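Local structure of FMN-dependent nitronate monooxygenase (Shewanella oneidensis, 5LSM) at residues L90-L99 against A303-L314. The protein probably catalyses the FMN-dependent oxidation of propionate 3-nitronate by molecular oxygen to 3-oxopropanoate, with release of nitrate and nitrite. Numbering follows the deposited sequence.
Sequences LAPYFAEFNL and AVAGLRTAAERL
The Phe94 ring turns an edge to Ala303, whose carbonyl O lies near the ring plane, 3.6 Å from CZ, while Leu307 comes up to the same ring obliquely, its CD1 3.6 Å from CE1. Phe97 has the backbone O of Tyr93, one turn earlier, at its edge and in its plane; across the interface Phe97 CE2 lies 3.7 Å from Ala311 CB, and methyls of Leu307, Ala310 and Leu314 also approach at a slant. Between the two rings enters Leu307, its side chain crossing those of Phe94 and Phe97 at about a right angle. CD1 of Leu307 goes to Phe94, whereas its CD2 turns the other way, touches Phe97 and Leu99 CD1, and comes within 3.4 Å of Tyr93 CB. With CG anti to its carbonyl carbon (chi1 -66°), Phe94 swings its ring toward helix 301-313 although its CB does not point there. Replacing Phe94 by alanine would take away the ring, and CD1 of Leu307 is likely to lose its contact on that side, with a gap opened beside Leu87 and Pro101. Beyond Phe97, the chain leaves helix 91-97 through a Schellman motif at Asn98, and this reversal brings Leu99 back over the second helix, where its CD1 is 3.7 Å from Ala310 CB and also meets the backbone at Gly306 and Leu307. Tyr93 sends its hydroxyl elsewhere, to a hydrogen bond with Glu286, and its ring meets Phe319 edge-to-face. The axes of helices 91-97 and 303-313 approach to 10.5 Å, their N-to-C directions 34° apart, and the contacts are mainly apolar. Away from the FMN site, with helices 80-89 and 282-287 completing the cluster, this is near-parallel helix-helix packing in the helical region beside the TIM-barrel-type flavin domain of a class I nitronate monooxygenase.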
# COMPACT_ATOMS: atom_id res chain seq x y z
N LEU A 90 5.24 -6.36 -29.96
CA LEU A 90 6.43 -7.03 -29.45
C LEU A 90 7.47 -7.41 -30.54
O LEU A 90 8.54 -7.93 -30.22
CB LEU A 90 6.03 -8.29 -28.67
CG LEU A 90 4.99 -8.04 -27.57
CD1 LEU A 90 4.50 -9.36 -26.99
CD2 LEU A 90 5.57 -7.15 -26.49
N ALA A 91 7.14 -7.13 -31.80
CA ALA A 91 7.98 -7.54 -32.92
C ALA A 91 9.49 -7.24 -32.73
O ALA A 91 10.33 -8.10 -32.97
CB ALA A 91 7.46 -6.92 -34.21
N PRO A 92 9.83 -6.04 -32.23
CA PRO A 92 11.23 -5.71 -31.97
C PRO A 92 11.99 -6.70 -31.07
O PRO A 92 13.16 -6.99 -31.33
CB PRO A 92 11.14 -4.35 -31.27
CG PRO A 92 9.90 -3.74 -31.82
CD PRO A 92 8.95 -4.88 -32.02
N TYR A 93 11.33 -7.19 -30.02
CA TYR A 93 11.95 -8.18 -29.16
C TYR A 93 12.12 -9.49 -29.88
O TYR A 93 13.15 -10.14 -29.74
CB TYR A 93 11.15 -8.40 -27.88
CG TYR A 93 10.98 -7.15 -27.06
CD1 TYR A 93 12.09 -6.43 -26.60
CD2 TYR A 93 9.72 -6.66 -26.77
CE1 TYR A 93 11.94 -5.25 -25.88
CE2 TYR A 93 9.55 -5.50 -26.04
CZ TYR A 93 10.66 -4.80 -25.60
OH TYR A 93 10.45 -3.65 -24.88
N PHE A 94 11.12 -9.89 -30.65
CA PHE A 94 11.21 -11.13 -31.39
C PHE A 94 12.41 -11.08 -32.33
O PHE A 94 13.21 -12.01 -32.38
CB PHE A 94 9.94 -11.37 -32.19
CG PHE A 94 8.74 -11.61 -31.34
CD1 PHE A 94 8.79 -12.51 -30.29
CD2 PHE A 94 7.57 -10.93 -31.58
CE1 PHE A 94 7.67 -12.75 -29.51
CE2 PHE A 94 6.45 -11.17 -30.81
CZ PHE A 94 6.51 -12.06 -29.76
N ALA A 95 12.55 -9.97 -33.02
CA ALA A 95 13.74 -9.70 -33.83
C ALA A 95 15.05 -9.77 -33.01
O ALA A 95 15.99 -10.45 -33.38
CB ALA A 95 13.60 -8.35 -34.51
N GLU A 96 15.11 -9.02 -31.92
CA GLU A 96 16.32 -8.99 -31.09
C GLU A 96 16.74 -10.41 -30.72
O GLU A 96 17.85 -10.83 -31.00
CB GLU A 96 16.08 -8.13 -29.85
CG GLU A 96 17.18 -8.23 -28.80
CD GLU A 96 16.98 -7.26 -27.66
OE1 GLU A 96 15.96 -6.55 -27.67
OE2 GLU A 96 17.86 -7.22 -26.76
N PHE A 97 15.78 -11.20 -30.25
CA PHE A 97 16.06 -12.53 -29.72
C PHE A 97 15.91 -13.64 -30.77
O PHE A 97 16.01 -14.83 -30.43
CB PHE A 97 15.12 -12.81 -28.52
CG PHE A 97 15.49 -12.06 -27.28
CD1 PHE A 97 14.95 -10.80 -27.03
CD2 PHE A 97 16.33 -12.62 -26.34
CE1 PHE A 97 15.29 -10.10 -25.88
CE2 PHE A 97 16.69 -11.92 -25.19
CZ PHE A 97 16.16 -10.66 -24.97
N ASN A 98 15.66 -13.27 -32.02
CA ASN A 98 15.56 -14.24 -33.12
C ASN A 98 14.52 -15.34 -32.84
O ASN A 98 14.82 -16.52 -32.93
CB ASN A 98 16.93 -14.87 -33.39
CG ASN A 98 17.08 -15.37 -34.83
OD1 ASN A 98 16.14 -15.38 -35.62
ND2 ASN A 98 18.29 -15.78 -35.17
N LEU A 99 13.31 -14.92 -32.52
CA LEU A 99 12.24 -15.85 -32.17
C LEU A 99 11.13 -15.79 -33.18
O LEU A 99 10.68 -14.72 -33.54
CB LEU A 99 11.68 -15.52 -30.79
CG LEU A 99 12.59 -15.93 -29.65
CD1 LEU A 99 12.29 -15.09 -28.42
CD2 LEU A 99 12.45 -17.42 -29.37
N ALA A 303 1.96 -14.84 -25.69
CA ALA A 303 2.79 -13.88 -26.43
C ALA A 303 4.21 -13.64 -25.87
O ALA A 303 5.07 -13.14 -26.59
CB ALA A 303 2.07 -12.55 -26.55
N VAL A 304 4.43 -13.95 -24.59
CA VAL A 304 5.76 -13.73 -23.99
C VAL A 304 6.47 -15.01 -23.60
O VAL A 304 7.61 -14.95 -23.17
CB VAL A 304 5.69 -12.85 -22.71
CG1 VAL A 304 5.47 -11.39 -23.08
CG2 VAL A 304 4.62 -13.35 -21.76
N ALA A 305 5.80 -16.14 -23.73
CA ALA A 305 6.37 -17.43 -23.31
C ALA A 305 7.74 -17.68 -23.95
O ALA A 305 8.70 -17.99 -23.26
CB ALA A 305 5.42 -18.57 -23.64
N GLY A 306 7.82 -17.54 -25.28
CA GLY A 306 9.08 -17.70 -26.02
C GLY A 306 10.18 -16.74 -25.61
O GLY A 306 11.33 -17.15 -25.40
N LEU A 307 9.85 -15.45 -25.52
CA LEU A 307 10.81 -14.40 -25.12
C LEU A 307 11.44 -14.71 -23.76
O LEU A 307 12.67 -14.69 -23.58
CB LEU A 307 10.11 -13.05 -25.04
CG LEU A 307 9.85 -12.40 -26.39
CD1 LEU A 307 8.69 -11.43 -26.31
CD2 LEU A 307 11.10 -11.69 -26.88
N ARG A 308 10.56 -14.97 -22.80
CA ARG A 308 10.95 -15.42 -21.49
C ARG A 308 11.94 -16.58 -21.54
O ARG A 308 12.99 -16.53 -20.90
CB ARG A 308 9.73 -15.86 -20.71
CG ARG A 308 10.09 -16.52 -19.39
CD ARG A 308 8.85 -17.04 -18.71
NE ARG A 308 9.18 -17.52 -17.39
CZ ARG A 308 8.31 -18.08 -16.56
NH1 ARG A 308 7.03 -18.21 -16.92
NH2 ARG A 308 8.71 -18.46 -15.36
N THR A 309 11.55 -17.65 -22.23
CA THR A 309 12.40 -18.82 -22.37
C THR A 309 13.76 -18.46 -22.93
O THR A 309 14.79 -18.88 -22.39
CB THR A 309 11.77 -19.86 -23.30
OG1 THR A 309 10.49 -20.21 -22.80
CG2 THR A 309 12.67 -21.11 -23.41
N ALA A 310 13.75 -17.72 -24.04
CA ALA A 310 14.99 -17.30 -24.71
C ALA A 310 15.86 -16.45 -23.80
O ALA A 310 17.07 -16.63 -23.75
CB ALA A 310 14.67 -16.52 -25.98
N ALA A 311 15.25 -15.47 -23.13
CA ALA A 311 16.04 -14.50 -22.36
C ALA A 311 16.57 -15.14 -21.08
O ALA A 311 17.73 -14.92 -20.71
CB ALA A 311 15.21 -13.26 -22.07
N GLU A 312 15.77 -16.01 -20.47
CA GLU A 312 16.23 -16.81 -19.32
C GLU A 312 17.38 -17.74 -19.71
O GLU A 312 18.38 -17.80 -19.01
CB GLU A 312 15.09 -17.63 -18.68
CG GLU A 312 14.14 -16.79 -17.83
CD GLU A 312 13.12 -17.61 -17.05
OE1 GLU A 312 13.31 -18.83 -16.89
OE2 GLU A 312 12.13 -17.02 -16.56
N ARG A 313 17.29 -18.38 -20.87
CA ARG A 313 18.38 -19.25 -21.33
C ARG A 313 19.72 -18.50 -21.39
O ARG A 313 20.75 -19.06 -21.07
CB ARG A 313 18.06 -19.91 -22.68
N LEU A 314 19.67 -17.20 -21.70
CA LEU A 314 20.88 -16.36 -21.70
C LEU A 314 21.12 -15.67 -20.36
O LEU A 314 21.92 -14.75 -20.28
CB LEU A 314 20.78 -15.31 -22.79
CG LEU A 314 20.49 -15.81 -24.21
CD1 LEU A 314 20.10 -14.64 -25.11
CD2 LEU A 314 21.68 -16.55 -24.78